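Local coordinates for protein prenylcyclase (Actinoplanes teichomyceticus, PDB 6IJ1) that probably works as a prenyltransferase-like cyclase that acts on isoprenoid substrates, with a mostly helical fold resembling that of terpenoid cyclases, at residues Gly283-Ser288 against Thr332-Leu337; Arg182-Thr187 against Ala220-Trp225; Val86-Ala91 against Lys138-Arg143. All coordinates share one frame; numbering follows the deposited sequence.

Contact 1. Residues Gly283-Ser288 against Thr332-Leu337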
# COMPACT_ATOMS: atom_id res chain seq x y z
N GLY A 283 14.71 -15.61 -1.14
CA GLY A 283 14.80 -14.22 -0.70
C GLY A 283 13.46 -13.55 -0.51
O GLY A 283 13.41 -12.41 -0.03
N SER A 284 12.36 -14.22 -0.91
CA SER A 284 11.04 -13.62 -0.75
C SER A 284 10.38 -14.11 0.53
O SER A 284 10.95 -14.87 1.32
CB SER A 284 10.14 -13.97 -1.95
OG SER A 284 9.88 -15.38 -1.96
N TRP A 285 9.15 -13.62 0.80
CA TRP A 285 8.31 -14.12 1.89
C TRP A 285 7.01 -14.65 1.30
O TRP A 285 6.63 -14.26 0.17
CB TRP A 285 8.01 -12.97 2.90
CG TRP A 285 9.18 -12.70 3.83
CD1 TRP A 285 9.32 -13.22 5.10
CD2 TRP A 285 10.35 -11.92 3.56
NE1 TRP A 285 10.53 -12.80 5.63
CE2 TRP A 285 11.17 -12.00 4.72
CE3 TRP A 285 10.78 -11.13 2.49
CZ2 TRP A 285 12.40 -11.30 4.84
CZ3 TRP A 285 11.99 -10.45 2.58
CH2 TRP A 285 12.80 -10.57 3.76
N THR A 286 6.34 -15.50 2.10
CA THR A 286 5.11 -16.13 1.64
C THR A 286 4.13 -15.05 1.19
O THR A 286 3.88 -14.10 1.94
CB THR A 286 4.51 -16.90 2.79
OG1 THR A 286 5.50 -17.90 3.19
CG2 THR A 286 3.16 -17.57 2.39
N PRO A 287 3.53 -15.17 0.01
CA PRO A 287 2.60 -14.13 -0.43
C PRO A 287 1.48 -13.98 0.57
O PRO A 287 0.72 -14.94 0.85
CB PRO A 287 2.09 -14.62 -1.78
CG PRO A 287 3.32 -15.44 -2.33
CD PRO A 287 3.81 -16.13 -1.09
N SER A 288 1.31 -12.77 1.05
CA SER A 288 0.34 -12.55 2.12
C SER A 288 -0.25 -11.14 2.02
O SER A 288 -0.92 -10.69 2.96
CB SER A 288 1.05 -12.79 3.48
OG SER A 288 2.34 -12.17 3.53
N THR A 332 7.05 -4.97 0.95
CA THR A 332 6.52 -4.53 2.25
C THR A 332 7.42 -4.95 3.40
O THR A 332 7.69 -4.15 4.33
CB THR A 332 5.09 -5.09 2.43
OG1 THR A 332 4.29 -4.74 1.28
CG2 THR A 332 4.44 -4.54 3.67
N VAL A 333 7.89 -6.20 3.38
CA VAL A 333 8.76 -6.69 4.42
C VAL A 333 10.09 -5.94 4.40
O VAL A 333 10.61 -5.59 5.46
CB VAL A 333 8.97 -8.22 4.24
CG1 VAL A 333 10.06 -8.66 5.25
CG2 VAL A 333 7.62 -8.98 4.51
N LEU A 334 10.69 -5.74 3.22
CA LEU A 334 11.97 -5.01 3.19
C LEU A 334 11.81 -3.61 3.78
O LEU A 334 12.71 -3.14 4.49
CB LEU A 334 12.51 -4.92 1.77
CG LEU A 334 12.91 -6.28 1.19
CD1 LEU A 334 13.33 -6.12 -0.28
CD2 LEU A 334 14.09 -6.91 1.98
N GLN A 335 10.68 -2.94 3.50
CA GLN A 335 10.48 -1.61 4.10
C GLN A 335 10.49 -1.72 5.62
O GLN A 335 11.12 -0.88 6.32
CB GLN A 335 9.17 -1.02 3.55
CG GLN A 335 8.84 0.41 4.09
CD GLN A 335 9.63 1.44 3.39
OE1 GLN A 335 9.54 1.58 2.18
NE2 GLN A 335 10.44 2.17 4.13
N ALA A 336 9.85 -2.74 6.18
CA ALA A 336 9.86 -2.91 7.63
C ALA A 336 11.25 -3.22 8.15
O ALA A 336 11.61 -2.75 9.23
CB ALA A 336 8.90 -4.06 7.99
N LEU A 337 12.00 -4.06 7.45
CA LEU A 337 13.34 -4.42 7.96
C LEU A 337 14.24 -3.17 7.97
O LEU A 337 15.01 -3.02 8.91
CB LEU A 337 13.92 -5.56 7.14
CG LEU A 337 13.26 -6.91 7.40
CD1 LEU A 337 13.87 -7.99 6.53
CD2 LEU A 337 13.37 -7.29 8.87
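Trp285 lays one face of its indole on Val333, a residue of helix 327-341. From CB the ring leaves with CG beside the backbone N (chi1 -78°), which turns it toward the helix. Trp285 CG meets Val333 CG2 at 4.1 Å, and Trp285 CD2 is next, 3.7 Å from Val333 CG1. On the pyrrole side NE1 gives its N-H to Leu275 O in helix 265-278, which satisfies the polar atom of the buried indole and fixes its rotation. The segment belongs to a sequence of QW-motif form, Gln279 to Trp285, of the kind found in terpenoid cyclases; Gln279 NE2 bonds to Gly283 O and its side chain touches the indole. Trp285 CE2 and CZ2 each come within 3.6 Å of Val333 CG1, and Trp285 CE3 lies 3.8 Å from Val333 CB. The CG1 methyl of Val333 stands almost plumb over the six-membered ring of Trp285, 3.4 Å from its centroid and 5° off the normal, a close CH-pi contact. With an alanine in its place, the Val333 methyl is likely to lose its aromatic floor and Leu275 O its donor. Farther out, Trp285 CZ3 lies 4.2 Å from Leu334 CD2, while Trp285 CH2 is 3.9 Å from Leu337 CD1, both leucines approaching obliquely.

Contact 2. Residues Arg182-Thr187 against Ala220-Trp225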
# COMPACT_ATOMS: atom_id res chain seq x y z
N ARG A 182 -9.94 11.76 11.74
CA ARG A 182 -11.27 11.44 12.24
C ARG A 182 -11.65 9.97 11.99
O ARG A 182 -12.52 9.43 12.69
CB ARG A 182 -12.32 12.34 11.57
CG ARG A 182 -12.38 13.74 12.21
CD ARG A 182 -13.60 14.53 11.68
NE ARG A 182 -13.47 14.79 10.25
CZ ARG A 182 -12.84 15.85 9.74
NH1 ARG A 182 -12.30 16.77 10.54
NH2 ARG A 182 -12.76 16.00 8.43
N ALA A 183 -10.98 9.30 11.05
CA ALA A 183 -11.30 7.90 10.77
C ALA A 183 -10.58 6.91 11.70
O ALA A 183 -10.82 5.69 11.61
CB ALA A 183 -10.96 7.61 9.31
N GLN A 184 -9.67 7.36 12.56
CA GLN A 184 -9.00 6.44 13.47
C GLN A 184 -10.00 5.87 14.46
O GLN A 184 -10.84 6.60 14.99
CB GLN A 184 -7.87 7.15 14.24
CG GLN A 184 -6.99 6.21 15.00
CD GLN A 184 -5.86 6.91 15.73
OE1 GLN A 184 -5.93 8.16 15.97
NE2 GLN A 184 -4.81 6.18 16.06
N ARG A 185 -9.92 4.58 14.71
CA ARG A 185 -10.84 3.96 15.66
C ARG A 185 -10.33 4.23 17.07
O ARG A 185 -9.15 4.49 17.27
CB ARG A 185 -10.91 2.44 15.41
CG ARG A 185 -11.44 2.10 14.01
CD ARG A 185 -12.95 2.23 13.94
NE ARG A 185 -13.61 1.94 12.64
CZ ARG A 185 -13.66 0.75 12.04
NH1 ARG A 185 -13.02 -0.31 12.56
NH2 ARG A 185 -14.31 0.62 10.89
N PRO A 186 -11.21 4.16 18.07
CA PRO A 186 -10.78 4.39 19.46
C PRO A 186 -9.76 3.41 19.95
O PRO A 186 -9.00 3.75 20.87
CB PRO A 186 -12.06 4.25 20.28
CG PRO A 186 -13.16 4.38 19.33
CD PRO A 186 -12.65 3.92 17.96
N THR A 187 -9.70 2.22 19.36
CA THR A 187 -8.67 1.24 19.74
C THR A 187 -7.32 1.54 19.10
O THR A 187 -6.33 0.90 19.44
CB THR A 187 -9.17 -0.15 19.39
OG1 THR A 187 -9.78 -0.12 18.11
CG2 THR A 187 -10.23 -0.62 20.45
N ALA A 220 0.84 7.79 18.52
CA ALA A 220 1.14 7.07 19.77
C ALA A 220 0.07 6.00 20.04
O ALA A 220 0.43 4.94 20.52
CB ALA A 220 1.24 8.05 20.92
N ALA A 221 -1.19 6.32 19.78
CA ALA A 221 -2.30 5.36 20.01
C ALA A 221 -2.17 4.19 19.03
O ALA A 221 -2.36 3.05 19.45
CB ALA A 221 -3.62 6.06 19.86
N ALA A 222 -1.84 4.48 17.78
CA ALA A 222 -1.70 3.42 16.76
C ALA A 222 -0.51 2.52 17.10
O ALA A 222 -0.60 1.31 16.88
CB ALA A 222 -1.54 4.03 15.40
N ALA A 223 0.59 3.10 17.59
CA ALA A 223 1.77 2.28 17.92
C ALA A 223 1.40 1.29 19.02
O ALA A 223 1.85 0.16 18.97
CB ALA A 223 2.92 3.16 18.33
N ARG A 224 0.62 1.75 19.98
CA ARG A 224 0.20 0.88 21.08
C ARG A 224 -0.70 -0.24 20.57
O ARG A 224 -0.55 -1.40 20.97
CB ARG A 224 -0.50 1.68 22.17
CG ARG A 224 0.53 2.41 23.06
CD ARG A 224 0.10 3.81 23.49
NE ARG A 224 1.09 4.24 24.50
CZ ARG A 224 2.22 4.87 24.21
NH1 ARG A 224 2.51 5.16 22.92
NH2 ARG A 224 3.10 5.20 25.21
N TRP A 225 -1.64 0.07 19.67
CA TRP A 225 -2.48 -0.98 19.08
C TRP A 225 -1.60 -2.01 18.38
O TRP A 225 -1.76 -3.24 18.56
CB TRP A 225 -3.46 -0.34 18.09
CG TRP A 225 -4.22 -1.35 17.29
CD1 TRP A 225 -5.36 -2.00 17.66
CD2 TRP A 225 -3.88 -1.82 15.98
NE1 TRP A 225 -5.77 -2.88 16.67
CE2 TRP A 225 -4.85 -2.80 15.64
CE3 TRP A 225 -2.84 -1.57 15.09
CZ2 TRP A 225 -4.83 -3.50 14.42
CZ3 TRP A 225 -2.83 -2.26 13.83
CH2 TRP A 225 -3.84 -3.17 13.51
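Gln184 and Trp225 both swing their CG anti to the backbone N (chi1 -170° and 172°), and these choices bring the loop after helix 173-182 up to helix 216-229. Gln184 opens a sequence of QW-motif form, running on through Gly188 to Trp190, as in terpenoid cyclases; its side chain continues fully extended and touches Trp190. At the tip, Gln184 NE2 reaches the flank of the helix beside two alanines, 4.0 Å from Ala221 CB and the same distance from Ala222 CB. Gln184 NE2 also passes 3.8 Å from Ala222 N without bonding to it. Its hydrogens go instead to Gly188 O and Ala218 O, so one amide nitrogen ties the loop's own turn to the beginning of the helix. At the other end of the contact, the Thr187 carbonyl leans on Trp225: Thr187 O is 3.4 Å from Trp225 CB and 3.5 Å from Trp225 CD1, a contact oblique to the ring. Beyond it the indole packs on Glu199 and Thr202 of helix 198-209. On the outer side of the helix Arg224, salt-bridged through NH2 to Glu260, folds back on its own turn. Arg224 NH1 donates to Ala220 O, 3.2 Å away (N-H...O 164°); the oxygen lies in the guanidinium plane, but NH1 comes from above the carbonyl plane, on the opposite face to Arg224 N.

Contact 3. Residues Val86-Ala91 against Lys138-Arg143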
# COMPACT_ATOMS: atom_id res chain seq x y z
N VAL A 86 -6.17 -2.64 -18.09
CA VAL A 86 -7.52 -3.19 -17.99
C VAL A 86 -8.42 -2.39 -17.08
O VAL A 86 -9.62 -2.64 -17.01
CB VAL A 86 -7.52 -4.66 -17.49
CG1 VAL A 86 -6.52 -5.48 -18.29
CG2 VAL A 86 -7.21 -4.73 -15.97
N ALA A 87 -7.87 -1.42 -16.32
CA ALA A 87 -8.61 -0.72 -15.30
C ALA A 87 -8.58 0.79 -15.55
O ALA A 87 -7.64 1.29 -16.17
CB ALA A 87 -7.97 -1.01 -13.91
N PRO A 88 -9.59 1.53 -15.08
CA PRO A 88 -9.52 3.00 -15.11
C PRO A 88 -8.44 3.48 -14.15
O PRO A 88 -8.04 2.76 -13.22
CB PRO A 88 -10.91 3.44 -14.62
CG PRO A 88 -11.43 2.31 -13.86
CD PRO A 88 -10.76 1.04 -14.34
N GLU A 89 -7.93 4.68 -14.43
CA GLU A 89 -6.94 5.25 -13.48
C GLU A 89 -7.56 5.45 -12.09
O GLU A 89 -8.75 5.69 -11.93
CB GLU A 89 -6.41 6.58 -14.02
CG GLU A 89 -5.50 6.39 -15.27
CD GLU A 89 -6.30 5.90 -16.49
OE1 GLU A 89 -7.37 6.44 -16.78
OE2 GLU A 89 -5.83 4.94 -17.13
N ASP A 90 -6.70 5.33 -11.06
CA ASP A 90 -7.22 5.38 -9.70
C ASP A 90 -6.24 6.15 -8.81
O ASP A 90 -5.06 6.34 -9.15
CB ASP A 90 -7.43 3.97 -9.12
CG ASP A 90 -6.12 3.29 -8.81
OD1 ASP A 90 -5.53 2.61 -9.68
OD2 ASP A 90 -5.70 3.41 -7.63
N ALA A 91 -6.80 6.67 -7.73
CA ALA A 91 -6.01 7.55 -6.84
C ALA A 91 -4.90 6.81 -6.14
O ALA A 91 -3.87 7.41 -5.81
CB ALA A 91 -6.93 8.18 -5.77
N LYS A 138 -16.18 6.48 -15.71
CA LYS A 138 -17.50 6.17 -16.29
C LYS A 138 -17.40 5.15 -17.43
O LYS A 138 -18.21 4.22 -17.52
CB LYS A 138 -18.16 7.45 -16.82
CG LYS A 138 -19.70 7.50 -16.67
CD LYS A 138 -20.36 8.39 -17.74
CE LYS A 138 -21.89 8.18 -17.83
NZ LYS A 138 -22.59 8.39 -16.50
N ALA A 139 -16.44 5.36 -18.32
CA ALA A 139 -16.31 4.53 -19.51
C ALA A 139 -16.06 3.09 -19.13
O ALA A 139 -16.65 2.17 -19.71
CB ALA A 139 -15.18 5.06 -20.40
N ALA A 140 -15.18 2.86 -18.15
CA ALA A 140 -14.87 1.50 -17.74
C ALA A 140 -16.06 0.89 -17.03
O ALA A 140 -16.44 -0.26 -17.30
CB ALA A 140 -13.63 1.50 -16.85
N PHE A 141 -16.67 1.65 -16.13
CA PHE A 141 -17.80 1.13 -15.36
C PHE A 141 -18.96 0.73 -16.26
O PHE A 141 -19.63 -0.29 -16.03
CB PHE A 141 -18.24 2.17 -14.33
CG PHE A 141 -17.24 2.39 -13.20
CD1 PHE A 141 -16.07 1.62 -13.11
CD2 PHE A 141 -17.50 3.32 -12.22
CE1 PHE A 141 -15.16 1.82 -12.04
CE2 PHE A 141 -16.58 3.53 -11.16
CZ PHE A 141 -15.44 2.78 -11.10
N ASP A 142 -19.22 1.52 -17.31
CA ASP A 142 -20.32 1.28 -18.23
C ASP A 142 -20.13 0.00 -19.05
O ASP A 142 -21.09 -0.45 -19.70
CB ASP A 142 -20.49 2.50 -19.15
CG ASP A 142 -21.22 3.66 -18.45
OD1 ASP A 142 -21.68 3.48 -17.30
OD2 ASP A 142 -21.31 4.76 -19.04
N ARG A 143 -18.96 -0.60 -19.01
CA ARG A 143 -18.74 -1.85 -19.74
C ARG A 143 -19.40 -3.03 -19.06
O ARG A 143 -19.52 -4.10 -19.68
CB ARG A 143 -17.24 -2.13 -19.89
CG ARG A 143 -16.66 -1.54 -21.15
CD ARG A 143 -15.20 -1.89 -21.28
NE ARG A 143 -14.42 -0.67 -21.42
CZ ARG A 143 -14.27 0.01 -22.56
NH1 ARG A 143 -14.84 -0.44 -23.68
NH2 ARG A 143 -13.54 1.12 -22.58
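This is a small apolar contact toward the outside of the protein, between the loop that leads into helix 91-104 and helix 134-141. Pro88 and Ala140 form its centre, their CA atoms 6.1 Å apart. The Ala140 methyl sits alongside the proline ring and is met by three of its carbons almost equally: Pro88 CG and CD each approach Ala140 CB to 3.8 Å, and Pro88 CB lies 4.0 Å from the same methyl. Phe141 adds a second, looser touch. Its CG lies beside the backbone N (chi1 -70°), which carries the ring back toward the loop until Phe141 CE1 is 4.2 Å from Pro88 CG, and the two side chains cross at about a right angle. Behind this, the phenyl ring stacks with Trp150, while Pro88 also packs on Tyr132. The loop carries, ahead of Pro88, a sequence of QW-motif form as in terpenoid cyclases, which includes His76 and Asn78 and ends at Trp81, and the residues that follow the proline are bound to it. Glu89 touches His76, and its OE1 and OE2 accept hydrogen bonds from Asn78 ND2 and Asn82 ND2, so both carboxylate oxygens hold the loop to its earlier part. Asp90 shares a backbone hydrogen bond with Trp81. It is also the N-cap of helix 91-104, where its OD1 bonds to Ser93 OG and its OD2 takes a weak bond from Asp92 N; the Asp-Ala-Asp sequence that starts here resembles part of the DXDD motif of class II terpenoid cyclases, although no such role is established for it. The Asp90 side chain also touches Thr131 and Tyr132, the latter being the residue against which Pro88 rests.

From the N terminus the chain first closes contact 3, which brings helix 134-141 back to the loop before helix 91-104 and encloses helices 91-104 and 112-121. Contact 2 follows, bending the loop after helix 173-182 onto helix 216-229 around helix 198-209. Contact 1 comes last: it joins the loop after helix 265-278 to the C-terminal helix 327-341 and encloses the small three-stranded sheet. The three loops run in series, none nested or crossed, and the contacts do not touch. Contacts 1 and 3 lie on opposite sides of the chain's centre, their own centres about 30 Å apart. Contact 1 is buried, whereas contact 2 is at the surface.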